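Local coordinates for cell division protein FtsX (PDB 6HE6) that forms part of the FtsEX ABC transporter of cell division and, through its large extracellular loop, interacts with the peptidoglycan hydrolase PcsB, at residues Val10-Tyr15 / Thr101-Ala106. Sequence-based numbering, arbitrary orientation.
Sequences VRVVVY and TIAEDA
V12 and V14 meet I102, A103 and A106 in a worked example of how a ferredoxin-like α/β fold roofs its sheet: alternate residues of a central strand turn toward a helix on one face. V12 divides its branches between two neighbours, CG1 reaching the CB of A103 at 4.2 Å and CG2 lying 4.4 Å from the CG2 branch of I102. One turn along the helix, V14 CG2 lies 4.1 Å from A106 CB. With chi1 of V14 at 178°, CG1 is anti to the backbone N and CG2 beside it, and it is CG2 that meets A106. Strand 11-15 and helix 101-106 run nearly parallel, at 9°, consistent with the valines meeting successive turns; their axes approach to 9.2 Å, a spacing to which the short A103 and A106 probably contribute.

Further out, L46 of helix 41-47 touches both V14 and A106, and V115 touches both V12 and A103. Helix 99-107 belongs to the β-α-β crossover from strand 88-93 to strand 112-116, the two strands flanking 11-16. Backbone hydrogen bonds join V12 with V91 and V14 with Y89 on one, V13 with Q116 and Y15 with S113 on the other. On the helix, A106 N donates to I102 O at 2.9 Å, tying together two of the residues that face the valines.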
loop_
_atom_site.group_PDB
_atom_site.type_symbol
_atom_site.label_atom_id
_atom_site.label_comp_id
_atom_site.label_asym_id
_atom_site.label_seq_id
_atom_site.Cartn_x
_atom_site.Cartn_y
_atom_site.Cartn_z
ATOM N N VAL A 10 5.829 -13.947 5.402
ATOM C CA VAL A 10 5.752 -12.938 6.448
ATOM C C VAL A 10 5.222 -11.645 5.837
ATOM O O VAL A 10 5.099 -10.619 6.511
ATOM C CB VAL A 10 7.139 -12.777 7.104
ATOM C CG1 VAL A 10 8.035 -11.785 6.359
ATOM C CG2 VAL A 10 7.022 -12.472 8.554
ATOM N N ARG A 11 4.865 -11.694 4.565
ATOM C CA ARG A 11 4.413 -10.513 3.847
ATOM C C ARG A 11 2.893 -10.433 3.904
ATOM O O ARG A 11 2.200 -11.440 3.717
ATOM C CB ARG A 11 4.922 -10.561 2.406
ATOM C CG ARG A 11 4.438 -9.459 1.487
ATOM C CD ARG A 11 4.032 -10.040 0.140
ATOM N NE ARG A 11 2.672 -10.567 0.203
ATOM C CZ ARG A 11 2.367 -11.862 0.209
ATOM N NH1 ARG A 11 3.332 -12.771 0.145
ATOM N NH2 ARG A 11 1.097 -12.247 0.282
ATOM N N VAL A 12 2.380 -9.244 4.210
ATOM C CA VAL A 12 0.963 -8.938 4.086
ATOM C C VAL A 12 0.842 -7.667 3.263
ATOM O O VAL A 12 1.579 -6.702 3.489
ATOM C CB VAL A 12 0.271 -8.762 5.452
ATOM C CG1 VAL A 12 -1.150 -8.295 5.260
ATOM C CG2 VAL A 12 0.267 -10.062 6.225
ATOM N N VAL A 13 -0.062 -7.676 2.288
ATOM C CA VAL A 13 -0.271 -6.540 1.403
ATOM C C VAL A 13 -1.598 -5.909 1.779
ATOM O O VAL A 13 -2.620 -6.601 1.873
ATOM C CB VAL A 13 -0.255 -6.948 -0.082
ATOM C CG1 VAL A 13 -0.422 -5.728 -0.955
ATOM C CG2 VAL A 13 1.032 -7.659 -0.421
ATOM N N VAL A 14 -1.576 -4.606 2.021
ATOM C CA VAL A 14 -2.733 -3.862 2.482
ATOM C C VAL A 14 -3.086 -2.848 1.404
ATOM O O VAL A 14 -2.328 -1.901 1.172
ATOM C CB VAL A 14 -2.463 -3.173 3.823
ATOM C CG1 VAL A 14 -3.689 -2.365 4.255
ATOM C CG2 VAL A 14 -2.123 -4.196 4.862
ATOM N N TYR A 15 -4.234 -3.036 0.750
ATOM C CA TYR A 15 -4.664 -2.165 -0.341
ATOM C C TYR A 15 -5.507 -1.018 0.187
ATOM O O TYR A 15 -6.369 -1.218 1.042
ATOM C CB TYR A 15 -5.452 -2.956 -1.389
ATOM C CG TYR A 15 -4.601 -3.989 -2.054
ATOM C CD1 TYR A 15 -3.732 -3.639 -3.070
ATOM C CD2 TYR A 15 -4.628 -5.306 -1.642
ATOM C CE1 TYR A 15 -2.921 -4.576 -3.670
ATOM C CE2 TYR A 15 -3.825 -6.249 -2.239
ATOM C CZ TYR A 15 -2.968 -5.873 -3.250
ATOM O OH TYR A 15 -2.170 -6.812 -3.850
ATOM N N THR A 101 -3.283 -12.705 12.134
ATOM C CA THR A 101 -3.794 -11.670 13.023
ATOM C C THR A 101 -3.633 -10.285 12.406
ATOM O O THR A 101 -4.556 -9.462 12.461
ATOM C CB THR A 101 -3.085 -11.741 14.374
ATOM O OG1 THR A 101 -3.258 -13.045 14.940
ATOM C CG2 THR A 101 -3.664 -10.701 15.334
ATOM N N ILE A 102 -2.466 -10.013 11.808
ATOM C CA ILE A 102 -2.198 -8.704 11.208
ATOM C C ILE A 102 -3.204 -8.411 10.102
ATOM O O ILE A 102 -3.794 -7.324 10.033
ATOM C CB ILE A 102 -0.750 -8.644 10.683
ATOM C CG1 ILE A 102 0.234 -8.436 11.830
ATOM C CG2 ILE A 102 -0.580 -7.522 9.671
ATOM C CD1 ILE A 102 1.655 -8.844 11.473
ATOM N N ALA A 103 -3.425 -9.386 9.223
ATOM C CA ALA A 103 -4.338 -9.179 8.110
ATOM C C ALA A 103 -5.761 -8.921 8.585
ATOM O O ALA A 103 -6.503 -8.166 7.946
ATOM C CB ALA A 103 -4.282 -10.391 7.185
ATOM N N GLU A 104 -6.165 -9.536 9.701
ATOM C CA GLU A 104 -7.527 -9.344 10.190
ATOM C C GLU A 104 -7.706 -7.958 10.787
ATOM O O GLU A 104 -8.673 -7.255 10.476
ATOM C CB GLU A 104 -7.869 -10.420 11.215
ATOM C CG GLU A 104 -8.648 -11.573 10.612
ATOM C CD GLU A 104 -8.441 -12.867 11.366
ATOM O OE1 GLU A 104 -8.344 -13.929 10.710
ATOM O OE2 GLU A 104 -8.384 -12.818 12.615
ATOM N N ASP A 105 -6.770 -7.535 11.634
ATOM C CA ASP A 105 -6.834 -6.181 12.163
ATOM C C ASP A 105 -6.716 -5.149 11.043
ATOM O O ASP A 105 -7.315 -4.066 11.114
ATOM C CB ASP A 105 -5.740 -5.999 13.217
ATOM C CG ASP A 105 -5.907 -6.955 14.396
ATOM O OD1 ASP A 105 -6.939 -7.656 14.433
ATOM O OD2 ASP A 105 -4.996 -7.042 15.255
ATOM N N ALA A 106 -5.957 -5.466 9.993
ATOM C CA ALA A 106 -5.741 -4.489 8.927
ATOM C C ALA A 106 -7.026 -4.197 8.161
ATOM O O ALA A 106 -7.261 -3.053 7.757
ATOM C CB ALA A 106 -4.651 -4.972 7.972
#